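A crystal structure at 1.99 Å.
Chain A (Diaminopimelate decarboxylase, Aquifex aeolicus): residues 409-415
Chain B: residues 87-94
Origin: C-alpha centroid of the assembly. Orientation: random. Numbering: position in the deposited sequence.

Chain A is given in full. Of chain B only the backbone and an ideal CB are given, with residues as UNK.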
ATOM      1  N   ASN A 409      -0.160 -15.560   7.676  1.00 13.75           N
ATOM      2  CA  ASN A 409       0.112 -15.443   9.112  1.00 14.36           C
ATOM      3  C   ASN A 409       1.264 -14.494   9.319  1.00 14.18           C
ATOM      4  O   ASN A 409       1.865 -14.026   8.344  1.00 13.49           O
ATOM      5  CB  ASN A 409       0.346 -16.816   9.774  1.00 14.68           C
ATOM      6  CG  ASN A 409       1.389 -17.641   9.070  1.00 16.07           C
ATOM      7  OD1 ASN A 409       2.351 -17.125   8.481  1.00 15.39           O
ATOM      8  ND2 ASN A 409       1.211 -18.959   9.127  1.00 19.48           N
ATOM      9  N   TYR A 410       1.554 -14.175  10.578  1.00 14.40           N
ATOM     10  CA  TYR A 410       2.653 -13.257  10.880  1.00 14.61           C
ATOM     11  C   TYR A 410       3.995 -13.724  10.311  1.00 14.85           C
ATOM     12  O   TYR A 410       4.790 -12.910   9.822  1.00 14.09           O
ATOM     13  CB  TYR A 410       2.791 -13.049  12.396  1.00 14.76           C
ATOM     14  CG  TYR A 410       1.514 -12.630  13.086  1.00 14.36           C
ATOM     15  CD1 TYR A 410       0.652 -11.698  12.495  1.00 13.57           C
ATOM     16  CD2 TYR A 410       1.190 -13.131  14.349  1.00 15.41           C
ATOM     17  CE1 TYR A 410      -0.522 -11.304  13.134  1.00 15.11           C
ATOM     18  CE2 TYR A 410       0.031 -12.728  15.005  1.00 15.81           C
ATOM     19  CZ  TYR A 410      -0.824 -11.813  14.379  1.00 15.98           C
ATOM     20  OH  TYR A 410      -1.982 -11.409  14.996  1.00 16.12           O
ATOM     21  N   ASP A 411       4.250 -15.036  10.405  1.00 14.12           N
ATOM     22  CA  ASP A 411       5.471 -15.626   9.885  1.00 13.79           C
ATOM     23  C   ASP A 411       5.701 -15.294   8.399  1.00 12.84           C
ATOM     24  O   ASP A 411       6.820 -15.037   7.985  1.00 13.08           O
ATOM     25  CB  ASP A 411       5.472 -17.155  10.096  1.00 14.28           C
ATOM     26  CG  ASP A 411       5.913 -17.576  11.517  1.00 19.01           C
ATOM     27  OD1 ASP A 411       6.211 -16.723  12.381  1.00 18.52           O
ATOM     28  OD2 ASP A 411       5.983 -18.798  11.750  1.00 23.45           O
ATOM     29  N   TYR A 412       4.648 -15.337   7.594  1.00 12.86           N
ATOM     30  CA  TYR A 412       4.762 -15.048   6.151  1.00 12.07           C
ATOM     31  C   TYR A 412       5.296 -13.624   5.879  1.00 11.56           C
ATOM     32  O   TYR A 412       6.130 -13.405   4.981  1.00 11.60           O
ATOM     33  CB  TYR A 412       3.376 -15.183   5.500  1.00 12.09           C
ATOM     34  CG  TYR A 412       3.315 -14.668   4.076  1.00 12.16           C
ATOM     35  CD1 TYR A 412       3.738 -15.466   2.992  1.00 13.83           C
ATOM     36  CD2 TYR A 412       2.850 -13.381   3.804  1.00 11.81           C
ATOM     37  CE1 TYR A 412       3.671 -14.995   1.671  1.00 12.06           C
ATOM     38  CE2 TYR A 412       2.800 -12.893   2.488  1.00 11.11           C
ATOM     39  CZ  TYR A 412       3.184 -13.700   1.439  1.00 11.63           C
ATOM     40  OH  TYR A 412       3.123 -13.193   0.158  1.00 11.94           O
ATOM     41  N   ILE A 413       4.798 -12.664   6.656  1.00 10.92           N
ATOM     42  CA  ILE A 413       5.145 -11.246   6.473  1.00 11.09           C
ATOM     43  C   ILE A 413       6.655 -11.041   6.621  1.00 11.40           C
ATOM     44  O   ILE A 413       7.261 -10.316   5.833  1.00 11.37           O
ATOM     45  CB  ILE A 413       4.376 -10.338   7.475  1.00 11.00           C
ATOM     46  CG1 ILE A 413       2.858 -10.505   7.285  1.00  9.96           C
ATOM     47  CG2 ILE A 413       4.819  -8.825   7.328  1.00 10.59           C
ATOM     48  CD1 ILE A 413       2.008  -9.623   8.290  1.00 11.29           C
ATOM     49  N   VAL A 414       7.248 -11.690   7.633  1.00 11.65           N
ATOM     50  CA  VAL A 414       8.659 -11.507   7.956  1.00 12.34           C
ATOM     51  C   VAL A 414       9.547 -12.703   7.546  1.00 13.35           C
ATOM     52  O   VAL A 414      10.742 -12.739   7.865  1.00 13.94           O
ATOM     53  CB  VAL A 414       8.882 -11.124   9.454  1.00 12.26           C
ATOM     54  CG1 VAL A 414       8.224  -9.781   9.776  1.00 13.31           C
ATOM     55  CG2 VAL A 414       8.354 -12.216  10.407  1.00 12.78           C
ATOM     56  N   GLU A 415       8.985 -13.646   6.801  1.00 14.52           N
ATOM     57  CA  GLU A 415       9.760 -14.809   6.340  1.00 15.59           C
ATOM     58  C   GLU A 415      11.116 -14.474   5.673  1.00 15.01           C
ATOM     59  O   GLU A 415      12.124 -15.100   6.027  1.00 14.77           O
ATOM     60  CB  GLU A 415       8.905 -15.741   5.464  1.00 16.45           C
ATOM     61  CG  GLU A 415       9.587 -17.101   5.136  1.00 18.90           C
ATOM     62  CD  GLU A 415      10.507 -17.036   3.931  1.00 23.31           C
ATOM     63  OE1 GLU A 415      10.391 -16.091   3.106  1.00 25.97           O
ATOM     64  OE2 GLU A 415      11.349 -17.946   3.796  1.00 26.98           O
TER
ATOM     65  N   UNK B  87      -1.270  -3.992  17.022  1.00 13.82           N
ATOM     66  CA  UNK B  87      -1.849  -5.212  16.445  1.00 13.25           C
ATOM     67  C   UNK B  87      -1.191  -6.431  17.078  1.00 13.54           C
ATOM     68  O   UNK B  87      -0.141  -6.323  17.723  1.00 13.18           O
ATOM     69  CB  UNK B  87      -1.677  -5.238  14.925  1.00 13.25           C
ATOM     70  N   UNK B  88      -1.836  -7.580  16.886  1.00 13.37           N
ATOM     71  CA  UNK B  88      -1.296  -8.868  17.295  1.00 13.78           C
ATOM     72  C   UNK B  88      -0.012  -9.193  16.564  1.00 13.41           C
ATOM     73  O   UNK B  88       0.866  -9.818  17.132  1.00 13.58           O
ATOM     74  CB  UNK B  88      -2.324  -9.976  17.058  1.00 13.78           C
ATOM     75  N   UNK B  89       0.100  -8.773  15.300  1.00 13.04           N
ATOM     76  CA  UNK B  89       1.348  -8.961  14.555  1.00 12.54           C
ATOM     77  C   UNK B  89       2.539  -8.236  15.168  1.00 12.30           C
ATOM     78  O   UNK B  89       3.660  -8.763  15.171  1.00 12.52           O
ATOM     79  CB  UNK B  89       1.161  -8.487  13.112  1.00 12.54           C
ATOM     80  N   UNK B  90       2.315  -7.016  15.651  1.00 12.30           N
ATOM     81  CA  UNK B  90       3.385  -6.227  16.314  1.00 12.20           C
ATOM     82  C   UNK B  90       3.722  -6.789  17.694  1.00 12.43           C
ATOM     83  O   UNK B  90       4.882  -6.748  18.125  1.00 12.48           O
ATOM     84  CB  UNK B  90       2.964  -4.762  16.448  1.00 12.20           C
ATOM     85  N   UNK B  91       2.717  -7.345  18.362  1.00 13.19           N
ATOM     86  CA  UNK B  91       2.956  -8.100  19.614  1.00 13.78           C
ATOM     87  C   UNK B  91       3.914  -9.276  19.350  1.00 14.23           C
ATOM     88  O   UNK B  91       4.916  -9.443  20.050  1.00 13.24           O
ATOM     89  CB  UNK B  91       1.637  -8.614  20.194  1.00 13.78           C
ATOM     90  N   UNK B  92       3.574 -10.075  18.341  1.00 15.37           N
ATOM     91  CA  UNK B  92       4.397 -11.215  17.890  1.00 16.70           C
ATOM     92  C   UNK B  92       5.811 -10.745  17.614  1.00 17.12           C
ATOM     93  O   UNK B  92       6.779 -11.333  18.109  1.00 17.63           O
ATOM     94  CB  UNK B  92       3.803 -11.866  16.639  1.00 16.70           C
ATOM     95  N   UNK B  93       5.916  -9.659  16.851  1.00 17.62           N
ATOM     96  CA  UNK B  93       7.192  -9.101  16.454  1.00 18.43           C
ATOM     97  C   UNK B  93       8.003  -8.608  17.640  1.00 18.47           C
ATOM     98  O   UNK B  93       9.190  -8.931  17.767  1.00 18.54           O
ATOM     99  CB  UNK B  93       6.974  -7.956  15.463  1.00 18.43           C
ATOM    100  N   UNK B  94       7.359  -7.856  18.537  1.00 18.41           N
ATOM    101  CA  UNK B  94       8.055  -7.333  19.725  1.00 18.60           C
ATOM    102  C   UNK B  94       8.612  -8.504  20.545  1.00 19.37           C
ATOM    103  O   UNK B  94       9.781  -8.488  20.951  1.00 18.85           O
ATOM    104  CB  UNK B  94       7.114  -6.479  20.578  1.00 18.60           C
TER

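Position 87 lies just before the first turn of the chain B helix, with an extended backbone (phi/psi -164/165). Its CA-to-CB bond points toward chain A, but no atom of that stretch comes within 5.5 Å of the ideal CB, so the local backbone is the better guide. A residue at this place commonly caps the free NH groups of the first turn, which favours Ser, Thr, Asp or Asn. The residue is Ser B87, and Ser B87 OG accepts a capping hydrogen bond from the backbone N of position 90 at 3.1 Å.

At position 88 the backbone is helical and would tolerate any ordinary residue. The obstacle is Tyr A410, whose phenol reaches across to this turn: the ideal CB would lie 2.5 Å from Tyr A410 OH, a clash. With this backbone and Tyr A410 where they are, only glycine fits. Gly B88 leaves room for the hydroxyl, and its C packs 3.4 Å from Tyr A410 OH.

Position 89 is the point of nearest backbone approach, its CA 5.8 Å from the CA of Tyr A410. Here an ideal CB would be 3.3 Å from Tyr A410 CE1, tight rather than impossible, so alanine might be squeezed in, but glycine is the comfortable choice, since any side chain must begin with the same tight CB. Gly B89 lets the ring lie close against the helix: its CA sits over one face, 3.5 Å from the centroid of the Tyr A410 ring, in a CH-pi contact. Its N is 3.3 Å from Tyr A410 CZ, a packing contact.

Position 90 points away and position 91 sideways, and neither ideal CB has chain A within 5.5 Å. This stretch therefore leaves the choice wide, with helix-compatible residues suiting both. They are Glu B90 and Leu B91, and neither side chain touches the chain A stretch.

Position 92 points toward chain A, its ideal CB 3.7 Å from Tyr A410 CD2. Beyond lie the CB of Tyr A410 and, farther out, the carboxylate of Asp A411 and a methyl of Val A414. A long side chain with an apolar body and a donor at its tip would use all three; Tyr does so well, while Lys or Arg could reach for the charge and Phe or Leu could supply the packing alone. The residue is Tyr B92, with chi1 at 151° (t). One face of its ring covers Tyr A410 CB, 3.6 Å from the ring centroid, and its CE2 is 4.0 Å from Val A414 CG2. At the ring's edge, Tyr B92 OH donates a short 2.5 Å hydrogen bond to Asp A411 OD1. The two tyrosine rings meet obliquely, their planes at 41°.

Position 93 points sideways, with nothing of chain A near its ideal CB, but a longer apolar side chain could bend toward Val A414; Leu, Ile or Met would serve. Leu B93 extends CD1 to 4.0 Å from Val A414 CG1.

Position 94 is out of reach, so chain A sets no requirement; it is Ala B94, a good helix former.

Chain B, residues 87-94: SGGELYLA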
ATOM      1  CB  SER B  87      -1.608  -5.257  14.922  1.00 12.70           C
ATOM      2  OG  SER B  87      -0.242  -5.549  14.649  1.00 12.17           O
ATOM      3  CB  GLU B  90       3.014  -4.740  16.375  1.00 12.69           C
ATOM      4  CG  GLU B  90       2.774  -4.107  14.980  1.00 11.92           C
ATOM      5  CD  GLU B  90       2.619  -2.587  15.015  1.00 13.25           C
ATOM      6  OE1 GLU B  90       2.396  -1.999  16.113  1.00 14.24           O
ATOM      7  OE2 GLU B  90       2.724  -1.977  13.926  1.00 13.29           O
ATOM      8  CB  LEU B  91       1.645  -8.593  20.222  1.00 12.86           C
ATOM      9  CG  LEU B  91       1.790  -9.430  21.519  1.00 14.90           C
ATOM     10  CD1 LEU B  91       2.359  -8.604  22.688  1.00 14.01           C
ATOM     11  CD2 LEU B  91       0.471 -10.082  21.917  1.00 14.30           C
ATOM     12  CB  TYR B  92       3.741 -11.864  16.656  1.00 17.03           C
ATOM     13  CG  TYR B  92       4.660 -12.551  15.652  1.00 18.93           C
ATOM     14  CD1 TYR B  92       4.846 -13.934  15.680  1.00 20.74           C
ATOM     15  CD2 TYR B  92       5.299 -11.818  14.645  1.00 19.44           C
ATOM     16  CE1 TYR B  92       5.675 -14.580  14.756  1.00 20.72           C
ATOM     17  CE2 TYR B  92       6.148 -12.447  13.723  1.00 22.22           C
ATOM     18  CZ  TYR B  92       6.322 -13.826  13.787  1.00 20.65           C
ATOM     19  OH  TYR B  92       7.133 -14.438  12.860  1.00 22.56           O
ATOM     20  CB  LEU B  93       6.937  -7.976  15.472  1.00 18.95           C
ATOM     21  CG  LEU B  93       8.060  -7.453  14.600  1.00 20.95           C
ATOM     22  CD1 LEU B  93       8.441  -8.470  13.524  1.00 19.83           C
ATOM     23  CD2 LEU B  93       7.485  -6.220  13.989  1.00 22.96           C
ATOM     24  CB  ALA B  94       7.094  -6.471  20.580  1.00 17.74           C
TER
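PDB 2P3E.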